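Local coordinates for phosphoglycerate oxidoreductase (Rhizobium etli, PDB 4HY3), which probably reduces hydroxypyruvate or glyoxylate with NAD(P)H, like other D-isomer specific 2-hydroxyacid dehydrogenases, at residues V271-L276 with K307-S312. Sequence-based numbering, arbitrary orientation.
Sequences VDFDAL and KGFIRS
Phe309 reaches across from strand 309-311 and lodges the far end of its ring against Leu276 and Phe273, two side chains from the first turn of helix 273-281. Both touching pairs are carbon to carbon and no hydrogen bond crosses, so the contact is apolar; all three residues are buried. Leu276 CD2 meets Phe309 CE1 at 3.6 Å, lying at the edge of the ring and near its plane rather than over a face. Phe273 approaches through CZ, 4.1 Å from Phe309 CZ, an apolar contact in which the two side chains cross at about a right angle. With CG anti to the backbone N (chi1 -172°), Phe309 extends toward the helix and bridges a backbone separation of 10.0 Å between Leu276 CA and Phe309 CA. On the helix side, Leu276 CD2 also sits 4.2 Å above the plane of the Phe273 ring, displaced toward its rim, so the same methyl lies close to both aromatic side chains, nearer to Phe309.

In the Rossmann-type NAD-binding domain, strand 309-311 is the outermost strand of the parallel sheet within this chain, next to strand 286-289, and the contact packs a helix from one face of that sheet against it. Phe309 also touches Ala287 and Ser289 of the neighbouring strand, while Ile310 packs against helix 131-147. The start of the helix is capped by Asp272, whose OD2 accepts from Ala275 N at 2.7 Å with an N-H...O angle of 154°, the donor meeting the anti side of the carboxylate. Two residues after Phe309, Arg311 N donates to Asp153 OD1 of the second subunit, placing this sheet edge beside a subunit interface.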
ATOM      1  N   VAL A 271      12.936 -22.498  22.369  1.00 51.88           N
ATOM      2  CA  VAL A 271      14.124 -22.977  21.627  1.00 50.13           C
ATOM      3  C   VAL A 271      15.078 -23.627  22.592  1.00 50.46           C
ATOM      4  O   VAL A 271      15.036 -23.316  23.781  1.00 51.86           O
ATOM      5  CB  VAL A 271      14.938 -21.836  20.927  1.00 46.89           C
ATOM      6  CG1 VAL A 271      14.108 -21.121  19.865  1.00 45.30           C
ATOM      7  CG2 VAL A 271      15.582 -20.869  21.939  1.00 39.66           C
ATOM      8  N   ASP A 272      15.954 -24.496  22.089  1.00 50.97           N
ATOM      9  CA  ASP A 272      17.054 -24.953  22.916  1.00 51.56           C
ATOM     10  C   ASP A 272      18.229 -24.028  22.739  1.00 49.02           C
ATOM     11  O   ASP A 272      18.833 -23.977  21.671  1.00 46.06           O
ATOM     12  CB  ASP A 272      17.459 -26.401  22.666  1.00 51.54           C
ATOM     13  CG  ASP A 272      18.479 -26.875  23.687  1.00 55.90           C
ATOM     14  OD1 ASP A 272      18.086 -27.615  24.617  1.00 54.00           O
ATOM     15  OD2 ASP A 272      19.657 -26.451  23.599  1.00 58.94           O
ATOM     16  N   PHE A 273      18.564 -23.297  23.790  1.00 50.77           N
ATOM     17  CA  PHE A 273      19.528 -22.236  23.604  1.00 57.19           C
ATOM     18  C   PHE A 273      20.865 -22.763  23.114  1.00 64.19           C
ATOM     19  O   PHE A 273      21.392 -22.290  22.099  1.00 64.18           O
ATOM     20  CB  PHE A 273      19.670 -21.338  24.833  1.00 60.30           C
ATOM     21  CG  PHE A 273      19.701 -19.884  24.483  1.00 63.00           C
ATOM     22  CD1 PHE A 273      18.531 -19.139  24.472  1.00 66.66           C
ATOM     23  CD2 PHE A 273      20.885 -19.275  24.083  1.00 64.54           C
ATOM     24  CE1 PHE A 273      18.547 -17.803  24.104  1.00 67.64           C
ATOM     25  CE2 PHE A 273      20.913 -17.939  23.720  1.00 62.44           C
ATOM     26  CZ  PHE A 273      19.742 -17.205  23.727  1.00 63.56           C
ATOM     27  N   ASP A 274      21.387 -23.775  23.809  1.00 70.64           N
ATOM     28  CA  ASP A 274      22.687 -24.354  23.466  1.00 67.65           C
ATOM     29  C   ASP A 274      22.608 -25.049  22.110  1.00 63.73           C
ATOM     30  O   ASP A 274      23.601 -25.113  21.394  1.00 67.02           O
ATOM     31  CB  ASP A 274      23.197 -25.321  24.547  1.00 73.28           C
ATOM     32  CG  ASP A 274      22.625 -25.023  25.936  1.00 75.36           C
ATOM     33  OD1 ASP A 274      23.376 -24.514  26.801  1.00 71.56           O
ATOM     34  OD2 ASP A 274      21.422 -25.309  26.157  1.00 77.58           O
ATOM     35  N   ALA A 275      21.431 -25.558  21.750  1.00 60.77           N
ATOM     36  CA  ALA A 275      21.217 -26.031  20.378  1.00 60.45           C
ATOM     37  C   ALA A 275      21.388 -24.880  19.401  1.00 59.13           C
ATOM     38  O   ALA A 275      22.064 -25.038  18.387  1.00 60.01           O
ATOM     39  CB  ALA A 275      19.852 -26.680  20.210  1.00 57.29           C
ATOM     40  N   LEU A 276      20.801 -23.720  19.724  1.00 59.50           N
ATOM     41  CA  LEU A 276      20.942 -22.505  18.896  1.00 52.78           C
ATOM     42  C   LEU A 276      22.382 -21.965  18.822  1.00 49.05           C
ATOM     43  O   LEU A 276      22.906 -21.728  17.735  1.00 45.47           O
ATOM     44  CB  LEU A 276      19.956 -21.412  19.334  1.00 49.50           C
ATOM     45  CG  LEU A 276      20.222 -19.986  18.813  1.00 46.84           C
ATOM     46  CD1 LEU A 276      19.739 -19.746  17.386  1.00 43.15           C
ATOM     47  CD2 LEU A 276      19.657 -18.967  19.781  1.00 42.95           C
ATOM     48  N   LYS A 307      30.669 -14.848  18.203  1.00 61.35           N
ATOM     49  CA  LYS A 307      30.556 -14.077  16.974  1.00 61.70           C
ATOM     50  C   LYS A 307      29.305 -14.532  16.219  1.00 63.37           C
ATOM     51  O   LYS A 307      28.962 -15.721  16.226  1.00 62.47           O
ATOM     52  CB  LYS A 307      31.811 -14.203  16.083  1.00 62.82           C
ATOM     53  CG  LYS A 307      31.795 -15.335  15.053  1.00 66.55           C
ATOM     54  CD  LYS A 307      31.925 -16.718  15.710  1.00 77.10           C
ATOM     55  CE  LYS A 307      31.529 -17.863  14.775  1.00 78.18           C
ATOM     56  NZ  LYS A 307      32.469 -17.994  13.624  1.00 72.01           N
ATOM     57  N   GLY A 308      28.624 -13.579  15.584  1.00 62.24           N
ATOM     58  CA  GLY A 308      27.531 -13.892  14.655  1.00 56.28           C
ATOM     59  C   GLY A 308      26.159 -13.893  15.305  1.00 51.96           C
ATOM     60  O   GLY A 308      25.159 -14.228  14.662  1.00 46.10           O
ATOM     61  N   PHE A 309      26.126 -13.519  16.583  1.00 48.59           N
ATOM     62  CA  PHE A 309      24.904 -13.473  17.369  1.00 48.34           C
ATOM     63  C   PHE A 309      24.715 -12.053  17.928  1.00 48.40           C
ATOM     64  O   PHE A 309      25.465 -11.645  18.824  1.00 46.22           O
ATOM     65  CB  PHE A 309      24.990 -14.498  18.510  1.00 50.52           C
ATOM     66  CG  PHE A 309      23.704 -14.683  19.270  1.00 53.23           C
ATOM     67  CD1 PHE A 309      22.878 -15.769  19.003  1.00 50.69           C
ATOM     68  CD2 PHE A 309      23.317 -13.773  20.263  1.00 53.02           C
ATOM     69  CE1 PHE A 309      21.691 -15.941  19.700  1.00 49.39           C
ATOM     70  CE2 PHE A 309      22.122 -13.941  20.955  1.00 50.66           C
ATOM     71  CZ  PHE A 309      21.309 -15.024  20.670  1.00 48.52           C
ATOM     72  N   ILE A 310      23.729 -11.313  17.402  1.00 45.50           N
ATOM     73  CA  ILE A 310      23.361  -9.976  17.931  1.00 43.50           C
ATOM     74  C   ILE A 310      22.535 -10.022  19.220  1.00 42.30           C
ATOM     75  O   ILE A 310      21.456 -10.617  19.235  1.00 42.88           O
ATOM     76  CB  ILE A 310      22.598  -9.126  16.897  1.00 41.65           C
ATOM     77  CG1 ILE A 310      23.537  -8.659  15.794  1.00 41.33           C
ATOM     78  CG2 ILE A 310      21.978  -7.901  17.553  1.00 43.07           C
ATOM     79  CD1 ILE A 310      22.815  -8.184  14.551  1.00 42.01           C
ATOM     80  N   ARG A 311      23.034  -9.349  20.269  1.00 41.88           N
ATOM     81  CA  ARG A 311      22.445  -9.371  21.630  1.00 45.01           C
ATOM     82  C   ARG A 311      21.637  -8.111  22.016  1.00 46.85           C
ATOM     83  O   ARG A 311      21.989  -6.981  21.619  1.00 49.58           O
ATOM     84  CB  ARG A 311      23.535  -9.610  22.686  1.00 44.63           C
ATOM     85  CG  ARG A 311      24.022 -11.048  22.806  1.00 45.89           C
ATOM     86  CD  ARG A 311      25.522 -11.114  23.107  1.00 47.16           C
ATOM     87  NE  ARG A 311      26.310 -10.403  22.096  1.00 46.41           N
ATOM     88  CZ  ARG A 311      27.086 -10.977  21.183  1.00 46.80           C
ATOM     89  NH1 ARG A 311      27.227 -12.300  21.136  1.00 46.35           N
ATOM     90  NH2 ARG A 311      27.729 -10.209  20.314  1.00 47.81           N
ATOM     91  N   SER A 312      20.587  -8.324  22.818  1.00 42.60           N
ATOM     92  CA  SER A 312      19.633  -7.287  23.206  1.00 41.28           C
ATOM     93  C   SER A 312      18.975  -7.661  24.550  1.00 41.37           C
ATOM     94  O   SER A 312      18.234  -8.649  24.628  1.00 41.36           O
ATOM     95  CB  SER A 312      18.572  -7.141  22.105  1.00 40.69           C
ATOM     96  OG  SER A 312      18.102  -5.813  22.003  1.00 44.23           O
TER